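Local coordinates for thiol-activated cytolysin (Desulfobulbus propionicus, PDB 6NAL), which is a pore-forming toxin that, like other cholesterol-dependent cytolysins, probably assembles from soluble monomers into large pores on target membranes, at residues 361-366 and 421-426; 368-373 and 378-383; 430-433 and 438-441; 456-461 and 467-472. All coordinates share one frame; numbering follows the deposited sequence.

Interaction 1: 361-366 and 421-426; sequences ERYSGG and NARNIS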
# COMPACT_ATOMS: atom_id res chain seq x y z
N GLU A 361 6.14 -2.30 7.35
CA GLU A 361 4.91 -2.27 8.13
C GLU A 361 5.00 -3.30 9.24
O GLU A 361 5.47 -4.42 9.02
CB GLU A 361 3.66 -2.58 7.30
CG GLU A 361 3.30 -1.48 6.31
CD GLU A 361 2.31 -0.45 6.88
OE1 GLU A 361 2.68 0.76 7.00
OE2 GLU A 361 1.17 -0.86 7.20
N ARG A 362 4.58 -2.92 10.43
CA ARG A 362 4.54 -3.79 11.58
C ARG A 362 3.07 -4.06 11.89
O ARG A 362 2.27 -3.13 11.99
CB ARG A 362 5.27 -3.17 12.78
CG ARG A 362 6.75 -2.79 12.53
CD ARG A 362 7.44 -2.11 13.73
NE ARG A 362 7.52 -3.02 14.88
CZ ARG A 362 8.57 -3.79 15.16
NH1 ARG A 362 9.65 -3.74 14.39
NH2 ARG A 362 8.54 -4.60 16.22
N TYR A 363 2.72 -5.33 11.98
CA TYR A 363 1.36 -5.78 12.26
C TYR A 363 1.43 -6.56 13.56
O TYR A 363 2.13 -7.58 13.66
CB TYR A 363 0.81 -6.65 11.13
CG TYR A 363 0.83 -6.01 9.78
CD1 TYR A 363 -0.28 -5.30 9.34
CD2 TYR A 363 1.93 -6.15 8.93
CE1 TYR A 363 -0.31 -4.72 8.09
CE2 TYR A 363 1.91 -5.57 7.65
CZ TYR A 363 0.77 -4.85 7.25
OH TYR A 363 0.69 -4.26 6.02
N SER A 364 0.80 -6.02 14.60
CA SER A 364 0.88 -6.65 15.91
C SER A 364 -0.01 -7.89 15.96
O SER A 364 -1.03 -7.99 15.27
CB SER A 364 0.50 -5.65 17.02
OG SER A 364 -0.84 -5.21 16.88
N GLY A 365 0.41 -8.86 16.77
CA GLY A 365 -0.40 -10.02 17.06
C GLY A 365 -1.63 -9.64 17.88
O GLY A 365 -1.97 -8.46 18.08
N GLY A 366 -2.33 -10.68 18.32
CA GLY A 366 -3.59 -10.44 19.00
C GLY A 366 -4.09 -11.69 19.69
O GLY A 366 -3.47 -12.75 19.63
N ASN A 421 0.55 -11.89 11.18
CA ASN A 421 0.21 -12.31 9.84
C ASN A 421 -1.21 -12.87 9.70
O ASN A 421 -1.61 -13.24 8.59
CB ASN A 421 1.25 -13.33 9.36
CG ASN A 421 1.26 -14.59 10.19
OD1 ASN A 421 1.00 -14.57 11.40
ND2 ASN A 421 1.58 -15.70 9.55
N ALA A 422 -2.03 -12.90 10.74
CA ALA A 422 -3.38 -13.42 10.60
C ALA A 422 -4.37 -12.32 10.24
O ALA A 422 -4.37 -11.27 10.87
CB ALA A 422 -3.80 -14.10 11.89
N ARG A 423 -5.20 -12.57 9.22
CA ARG A 423 -6.23 -11.64 8.77
C ARG A 423 -7.57 -12.34 8.70
O ARG A 423 -7.67 -13.58 8.75
CB ARG A 423 -5.97 -11.10 7.36
CG ARG A 423 -4.57 -10.78 7.00
CD ARG A 423 -4.26 -9.30 7.28
NE ARG A 423 -3.00 -8.94 6.63
CZ ARG A 423 -1.83 -8.90 7.25
NH1 ARG A 423 -1.80 -9.17 8.54
NH2 ARG A 423 -0.72 -8.59 6.58
N ASN A 424 -8.63 -11.54 8.48
CA ASN A 424 -9.91 -12.07 7.97
C ASN A 424 -10.56 -13.06 8.93
O ASN A 424 -10.99 -14.16 8.57
CB ASN A 424 -9.68 -12.69 6.59
CG ASN A 424 -10.93 -12.78 5.78
OD1 ASN A 424 -11.99 -12.37 6.22
ND2 ASN A 424 -10.82 -13.36 4.58
N ILE A 425 -10.65 -12.63 10.19
CA ILE A 425 -11.10 -13.49 11.27
C ILE A 425 -12.59 -13.69 11.15
O ILE A 425 -13.35 -12.73 10.98
CB ILE A 425 -10.76 -12.88 12.63
CG1 ILE A 425 -9.31 -13.08 13.01
CG2 ILE A 425 -11.56 -13.52 13.67
CD1 ILE A 425 -8.35 -12.36 12.15
N SER A 426 -13.02 -14.93 11.27
CA SER A 426 -14.44 -15.25 11.30
C SER A 426 -14.74 -16.05 12.56
O SER A 426 -13.96 -16.93 12.95
CB SER A 426 -14.84 -16.01 10.05
OG SER A 426 -15.93 -16.88 10.26

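Interaction 2: 368-373 and 378-383; sequences IRLEHS and ARFTVT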
# COMPACT_ATOMS: atom_id res chain seq x y z
N ILE A 368 -7.88 -13.94 20.64
CA ILE A 368 -9.33 -14.16 20.70
C ILE A 368 -9.64 -14.95 21.97
O ILE A 368 -9.18 -16.09 22.12
CB ILE A 368 -9.86 -14.89 19.46
CG1 ILE A 368 -9.66 -14.06 18.19
CG2 ILE A 368 -11.37 -15.22 19.63
CD1 ILE A 368 -9.70 -14.88 16.95
N ARG A 369 -10.40 -14.35 22.88
CA ARG A 369 -10.88 -15.02 24.09
C ARG A 369 -12.33 -15.46 23.87
O ARG A 369 -13.18 -14.64 23.51
CB ARG A 369 -10.80 -14.12 25.33
CG ARG A 369 -9.41 -13.80 25.84
CD ARG A 369 -9.39 -13.66 27.36
NE ARG A 369 -8.24 -12.88 27.84
CZ ARG A 369 -7.90 -12.80 29.12
NH1 ARG A 369 -8.60 -13.44 30.05
NH2 ARG A 369 -6.85 -12.07 29.49
N LEU A 370 -12.60 -16.73 24.09
CA LEU A 370 -13.97 -17.27 24.02
C LEU A 370 -14.45 -17.60 25.42
O LEU A 370 -13.69 -18.14 26.21
CB LEU A 370 -14.00 -18.53 23.17
CG LEU A 370 -13.33 -18.30 21.82
CD1 LEU A 370 -13.31 -19.67 21.13
CD2 LEU A 370 -14.03 -17.26 20.92
N GLU A 371 -15.68 -17.20 25.76
CA GLU A 371 -16.23 -17.46 27.08
C GLU A 371 -17.67 -17.88 26.92
O GLU A 371 -18.45 -17.26 26.19
CB GLU A 371 -16.11 -16.25 28.00
CG GLU A 371 -14.80 -15.48 27.73
CD GLU A 371 -14.44 -14.40 28.77
OE1 GLU A 371 -15.05 -13.30 28.72
OE2 GLU A 371 -13.53 -14.64 29.60
N HIS A 372 -17.98 -18.97 27.56
CA HIS A 372 -19.30 -19.56 27.57
C HIS A 372 -19.73 -19.67 29.02
O HIS A 372 -19.06 -20.33 29.82
CB HIS A 372 -19.24 -20.91 26.90
CG HIS A 372 -20.50 -21.72 27.01
ND1 HIS A 372 -21.74 -21.15 27.13
CD2 HIS A 372 -20.69 -23.06 26.95
CE1 HIS A 372 -22.65 -22.10 27.13
NE2 HIS A 372 -22.04 -23.27 27.02
N SER A 373 -20.82 -19.01 29.36
CA SER A 373 -21.40 -19.16 30.69
C SER A 373 -22.86 -19.56 30.60
O SER A 373 -23.55 -19.59 31.62
CB SER A 373 -21.30 -17.86 31.48
OG SER A 373 -22.15 -16.91 30.83
N ALA A 378 -22.75 -25.50 23.82
CA ALA A 378 -22.45 -24.53 22.78
C ALA A 378 -21.24 -25.01 21.99
O ALA A 378 -20.39 -25.73 22.50
CB ALA A 378 -22.18 -23.17 23.38
N ARG A 379 -21.17 -24.61 20.75
CA ARG A 379 -19.94 -24.81 20.02
C ARG A 379 -19.54 -23.51 19.35
O ARG A 379 -20.40 -22.69 18.97
CB ARG A 379 -20.05 -25.92 19.00
CG ARG A 379 -21.15 -25.72 18.05
CD ARG A 379 -21.40 -26.99 17.29
NE ARG A 379 -22.28 -26.65 16.18
CZ ARG A 379 -23.01 -27.55 15.54
NH1 ARG A 379 -22.92 -28.83 15.89
NH2 ARG A 379 -23.82 -27.16 14.56
N PHE A 380 -18.22 -23.36 19.25
CA PHE A 380 -17.51 -22.22 18.68
C PHE A 380 -16.80 -22.66 17.40
O PHE A 380 -16.17 -23.72 17.37
CB PHE A 380 -16.45 -21.68 19.67
CG PHE A 380 -16.99 -21.03 20.91
CD1 PHE A 380 -17.24 -21.78 22.02
CD2 PHE A 380 -17.17 -19.66 20.98
CE1 PHE A 380 -17.74 -21.22 23.17
CE2 PHE A 380 -17.66 -19.09 22.15
CZ PHE A 380 -17.94 -19.88 23.25
N THR A 381 -16.85 -21.83 16.36
CA THR A 381 -16.04 -22.01 15.15
C THR A 381 -15.26 -20.74 14.87
O THR A 381 -15.85 -19.66 14.76
CB THR A 381 -16.93 -22.37 13.97
OG1 THR A 381 -17.78 -23.44 14.35
CG2 THR A 381 -16.12 -22.82 12.76
N VAL A 382 -13.94 -20.86 14.79
CA VAL A 382 -13.07 -19.72 14.53
C VAL A 382 -12.12 -20.07 13.39
O VAL A 382 -11.48 -21.12 13.42
CB VAL A 382 -12.29 -19.30 15.78
CG1 VAL A 382 -11.42 -18.10 15.41
CG2 VAL A 382 -13.23 -18.96 16.89
N THR A 383 -12.08 -19.22 12.37
CA THR A 383 -11.23 -19.42 11.20
C THR A 383 -10.52 -18.10 10.86
O THR A 383 -10.94 -17.02 11.28
CB THR A 383 -12.04 -19.93 9.99
OG1 THR A 383 -12.89 -18.88 9.53
CG2 THR A 383 -12.87 -21.21 10.37

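Interaction 3: 430-433 and 438-441; sequences EGCT and EWWR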
# COMPACT_ATOMS: atom_id res chain seq x y z
N GLU A 430 -22.82 -21.21 18.30
CA GLU A 430 -24.12 -21.85 18.27
C GLU A 430 -24.45 -22.45 19.63
O GLU A 430 -23.57 -22.91 20.36
CB GLU A 430 -24.17 -22.92 17.20
CG GLU A 430 -23.95 -22.40 15.81
CD GLU A 430 -23.61 -23.52 14.84
OE1 GLU A 430 -22.50 -24.08 14.94
OE2 GLU A 430 -24.46 -23.85 13.98
N GLY A 431 -25.72 -22.42 19.98
CA GLY A 431 -26.15 -22.98 21.23
C GLY A 431 -27.21 -24.00 20.94
O GLY A 431 -28.11 -23.73 20.14
N CYS A 432 -27.09 -25.19 21.52
CA CYS A 432 -28.11 -26.23 21.35
C CYS A 432 -29.34 -25.92 22.20
O CYS A 432 -29.24 -25.87 23.44
CB CYS A 432 -27.54 -27.59 21.73
SG CYS A 432 -28.79 -28.90 21.59
N THR A 433 -30.49 -25.74 21.54
CA THR A 433 -31.72 -25.43 22.24
C THR A 433 -32.36 -26.65 22.89
O THR A 433 -33.24 -26.51 23.74
CB THR A 433 -32.78 -24.83 21.32
OG1 THR A 433 -33.24 -25.85 20.41
CG2 THR A 433 -32.26 -23.63 20.56
N GLU A 438 -35.36 -26.90 15.91
CA GLU A 438 -34.38 -25.81 15.89
C GLU A 438 -33.25 -26.16 16.84
O GLU A 438 -33.01 -25.45 17.82
CB GLU A 438 -35.02 -24.45 16.25
CG GLU A 438 -35.76 -24.37 17.57
CD GLU A 438 -36.54 -23.05 17.75
OE1 GLU A 438 -35.89 -21.97 17.73
OE2 GLU A 438 -37.80 -23.09 17.92
N TRP A 439 -32.56 -27.26 16.54
CA TRP A 439 -31.62 -27.87 17.48
C TRP A 439 -30.44 -26.96 17.79
O TRP A 439 -30.00 -26.86 18.94
CB TRP A 439 -31.13 -29.18 16.88
CG TRP A 439 -30.33 -29.99 17.77
CD1 TRP A 439 -28.98 -30.21 17.72
CD2 TRP A 439 -30.82 -30.71 18.90
NE1 TRP A 439 -28.61 -31.03 18.77
CE2 TRP A 439 -29.73 -31.38 19.48
CE3 TRP A 439 -32.08 -30.86 19.47
CZ2 TRP A 439 -29.86 -32.17 20.59
CZ3 TRP A 439 -32.21 -31.64 20.55
CH2 TRP A 439 -31.10 -32.29 21.11
N TRP A 440 -29.84 -26.37 16.76
CA TRP A 440 -28.70 -25.48 16.95
C TRP A 440 -29.20 -24.12 16.55
O TRP A 440 -29.77 -23.97 15.47
CB TRP A 440 -27.46 -25.84 16.12
CG TRP A 440 -26.71 -27.08 16.66
CD1 TRP A 440 -26.72 -28.32 16.11
CD2 TRP A 440 -25.89 -27.17 17.85
NE1 TRP A 440 -25.95 -29.19 16.87
CE2 TRP A 440 -25.44 -28.52 17.94
CE3 TRP A 440 -25.51 -26.28 18.85
CZ2 TRP A 440 -24.61 -28.97 18.96
CZ3 TRP A 440 -24.66 -26.74 19.88
CH2 TRP A 440 -24.23 -28.08 19.92
N ARG A 441 -29.01 -23.14 17.42
CA ARG A 441 -29.37 -21.77 17.15
C ARG A 441 -28.07 -20.99 17.06
O ARG A 441 -27.17 -21.19 17.87
CB ARG A 441 -30.28 -21.20 18.23
CG ARG A 441 -31.15 -20.05 17.75
CD ARG A 441 -32.50 -20.49 17.13
NE ARG A 441 -33.51 -20.90 18.12
CZ ARG A 441 -34.11 -20.07 18.97
NH1 ARG A 441 -33.82 -18.78 18.97
NH2 ARG A 441 -35.01 -20.51 19.84

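Interaction 4: 456-461 and 467-472; sequences TVSIGG and TFSMTP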
# COMPACT_ATOMS: atom_id res chain seq x y z
N THR A 456 -13.03 -10.43 22.47
CA THR A 456 -13.69 -11.31 23.42
C THR A 456 -15.09 -11.61 22.91
O THR A 456 -15.81 -10.68 22.54
CB THR A 456 -13.80 -10.67 24.80
OG1 THR A 456 -12.50 -10.36 25.30
CG2 THR A 456 -14.45 -11.59 25.79
N VAL A 457 -15.47 -12.87 22.85
CA VAL A 457 -16.84 -13.23 22.53
C VAL A 457 -17.40 -14.03 23.69
O VAL A 457 -16.84 -15.08 24.05
CB VAL A 457 -16.98 -13.98 21.19
CG1 VAL A 457 -16.12 -13.34 20.11
CG2 VAL A 457 -16.64 -15.40 21.30
N SER A 458 -18.47 -13.52 24.30
CA SER A 458 -19.12 -14.16 25.45
C SER A 458 -20.49 -14.63 25.03
O SER A 458 -21.25 -13.88 24.42
CB SER A 458 -19.27 -13.19 26.62
OG SER A 458 -18.04 -12.57 26.93
N ILE A 459 -20.82 -15.86 25.32
CA ILE A 459 -22.19 -16.27 25.19
C ILE A 459 -22.68 -16.64 26.57
O ILE A 459 -21.92 -17.13 27.41
CB ILE A 459 -22.39 -17.44 24.19
CG1 ILE A 459 -21.54 -18.64 24.57
CG2 ILE A 459 -22.13 -16.98 22.78
CD1 ILE A 459 -21.84 -19.82 23.69
N GLY A 460 -23.95 -16.39 26.82
CA GLY A 460 -24.57 -16.79 28.06
C GLY A 460 -26.04 -17.04 27.83
O GLY A 460 -26.47 -17.29 26.69
N GLY A 461 -26.82 -16.97 28.91
CA GLY A 461 -28.25 -17.13 28.77
C GLY A 461 -28.66 -18.56 28.96
O GLY A 461 -27.95 -19.36 29.58
N THR A 467 -27.58 -15.30 24.67
CA THR A 467 -27.02 -13.97 24.58
C THR A 467 -25.64 -14.06 23.97
O THR A 467 -24.95 -15.08 24.10
CB THR A 467 -26.95 -13.33 25.96
OG1 THR A 467 -26.02 -14.07 26.74
CG2 THR A 467 -28.37 -13.31 26.62
N PHE A 468 -25.26 -12.99 23.29
CA PHE A 468 -24.00 -12.90 22.58
C PHE A 468 -23.49 -11.49 22.69
O PHE A 468 -24.24 -10.53 22.49
CB PHE A 468 -24.18 -13.23 21.11
CG PHE A 468 -22.91 -13.15 20.28
CD1 PHE A 468 -22.52 -11.97 19.68
CD2 PHE A 468 -22.14 -14.27 20.06
CE1 PHE A 468 -21.38 -11.90 18.88
CE2 PHE A 468 -20.99 -14.21 19.27
CZ PHE A 468 -20.63 -13.04 18.67
N SER A 469 -22.21 -11.37 22.99
CA SER A 469 -21.58 -10.06 23.03
C SER A 469 -20.16 -10.27 22.56
O SER A 469 -19.50 -11.25 22.95
CB SER A 469 -21.62 -9.44 24.42
OG SER A 469 -20.41 -9.72 25.12
N MSE A 470 -19.74 -9.39 21.68
CA MSE A 470 -18.38 -9.40 21.18
C MSE A 470 -17.78 -8.03 21.48
O MSE A 470 -18.46 -7.02 21.31
CB MSE A 470 -18.34 -9.67 19.70
CG MSE A 470 -16.93 -9.58 19.19
SE MSE A 470 -16.87 -10.23 17.41
CE MSE A 470 -17.63 -8.72 16.45
N THR A 471 -16.52 -7.99 21.90
CA THR A 471 -15.81 -6.77 22.22
C THR A 471 -14.46 -6.85 21.54
O THR A 471 -13.68 -7.78 21.84
CB THR A 471 -15.66 -6.63 23.72
OG1 THR A 471 -16.96 -6.60 24.33
CG2 THR A 471 -14.92 -5.41 24.03
N PRO A 472 -14.12 -5.91 20.65
CA PRO A 472 -14.91 -4.76 20.19
C PRO A 472 -16.03 -5.23 19.28
O PRO A 472 -15.86 -6.26 18.64
CB PRO A 472 -13.89 -3.89 19.44
CG PRO A 472 -12.81 -4.82 19.04
CD PRO A 472 -12.75 -5.88 20.12
O HOH W 1 -23.31 -13.18 26.50

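Interaction 1: 361-366 and 421-426
The side chain of Tyr363 leaves the backbone with CG anti to the carbonyl carbon (chi1 -56°), which turns the ring toward Arg423. Arg423 reaches it by a sharp bend in its chain (chi2 -93°). Its guanidinium then comes in over one face of the tyrosine ring, and the two side chains cross at about a right angle. NH2 of Arg423 sits over the ring centre and is 4.1 Å from CZ of Tyr363. CZ of Arg423 is 4.5 Å from the centroid of the Tyr363 ring, so the pair is a cation-pi contact. The two flat groups are tilted by 34°, so NH2 does the touching and the guanidinium leans over the ring. This is a surface contact between two parts of the fold. Tyr363 lies near the end of the first part of the long strand 349-372, where it pairs with strand 44-59. Arg423 lies at the start of strand 422-432 of the C-terminal beta sandwich. The other terminal nitrogen, NH1 of Arg423, is hydrogen-bonded to Gly420 O, which helps to fix the rotation of the guanidinium. Tyr363 also packs against Tyr45, and its backbone is hydrogen-bonded to the same residue.

Interaction 2: 368-373 and 378-383
Leu370 and Phe380 meet at the middle of a face-to-face packing of two sheets, the core of the C-terminal beta sandwich. The strand segments run nearly antiparallel, with their axes 9.2 Å apart, so they touch through side chains and do not pair as neighbours in one sheet. CB of Leu370 lies over one face of the Phe380 ring, 4.1 Å from its centroid, in a CH-pi contact. The methyl carbon CD1 of Leu370 packs near CG and CD2 of the same ring. At the edge of that ring, CB of His372 comes within 4.0 Å of Phe380 CZ. Farther along, Ile368 CD1 meets Val382 CG1 at 4.0 Å, the two side chains running antiparallel as they pass. The imidazole of His372 swings out with CG anti to the backbone N (chi1 172°) and lays one face over Ala378. NE2 of His372 is hydrogen-bonded to Tyr376 O in the turn between the segments, which helps to set the ring's position. Val457 and Trp401 pack on Leu370, Thr429 on Phe380 and Ile425 on Ile368, so the layer continues into the strands of both sheets. CB of Ala378 sits 3.8 Å from the centroid of the His372 ring, nearer the ring's edge than its centre, with NE2 of His372 its nearest ring atom at 3.6 Å.

Interaction 3: 430-433 and 438-441
Cys432 touches two tryptophans on adjacent sides of it, one with SG and one with CB. Its SG, anti to the backbone N (chi1 178°), lies over one face of the Trp439 indole in a sulfur-aromatic contact, 3.6 Å from the centroid of the five-membered ring and nearest to CE2 at 3.4 Å. Its CB lies over a face of the six-membered ring of Trp440, 3.8 Å from that centroid, as a CH-pi contact. Thr433 OG1 is 2.6 Å from Glu438 O, in a hydrogen bond it donates from above the carbonyl plane, and OG1 also bonds to Leu435 N in the loop. The backbones pair as an antiparallel hairpin: Gly431 N donates to Arg441 O at 2.8 Å, Arg441 N returns the bond to Gly431 O, and Thr433 N reaches Trp439 O at 2.9 Å. Gly431 to Arg441 match the tryptophan-rich undecapeptide of cholesterol-dependent cytolysins, whose single cysteine gave the thiol-activated group its name; Glu430 comes just before it. Leu142 of the second subunit packs on Glu438 and Arg441, and Gly106 of that subunit on Trp439. The hairpin joins strands 422-432 and 440-449 at the end of the four-stranded sheet. Strand 378-389 lies on the other side of 422-432, where Arg379 makes a salt bridge with Glu430 and a cation-pi contact with Trp440. Gln466 of strand 465-471 packs on Thr433 and Arg441.

Interaction 4: 456-461 and 467-472
Val457 and Met470 run alongside each other on one face of an antiparallel beta hairpin, formed by strands 454-462 and 465-471 of the C-terminal sandwich. Met470, modelled as selenomethionine, extends with CG anti to the backbone N (chi1 176°) and bends only at its last torsion. Its CG is 4.0 Å from Val457 CG1, while SE runs on past the same methyl. The next pair on this face is Ile459 and Phe468. Phe468 also leaves with CG anti to its backbone N (chi1 179°), which swings the ring across so that CD2 meets Ile459 CG2 at 3.8 Å. The CG1 branch of Ile459 leads the other way, into the sandwich interior, where its end CD1 packs on Ala378 and Phe380. Val457 also packs on Phe380 and Ile427, so this face is the inner one. Thr456, Ser458, Ser469, Thr467 and Thr471 point to the opposite, more polar face. There CB of Ser458 lies 3.9 Å from OG of Ser469. Backbone bonds in pairs join Thr456 with Thr471, Ser458 with Ser469 and Gly460 with Thr467. Ser458 N to Ser469 O is 2.8 Å. In the last pair the donors stand above the carbonyl planes, although Thr467 N points almost straight at Gly460 O (176°). Thr467 OG1 binds a water at 2.9 Å, and that water donates a weak hydrogen bond of 3.0 Å to Ser458 O.

Overall arrangement
All four interactions lie in or at the edge of the C-terminal beta sandwich, at one end of the elongated chain. Interaction 1 sits where strand 349-372 enters the sandwich. Along the chain interaction 2 falls inside the loop closed by interaction 1, with centres about 19 Å apart. Interactions 3 and 4 follow in series. Interactions 2 and 4 are closest, about 9 Å between centres, and touch through backbone bonds between strands 349-372 and 454-462. Interactions 2 and 3 are about 14 Å apart and share the sheet of strands 378-389, 422-432 and 440-449. Together they run from the domain junction to the undecapeptide loop, the end that in this family faces the membrane.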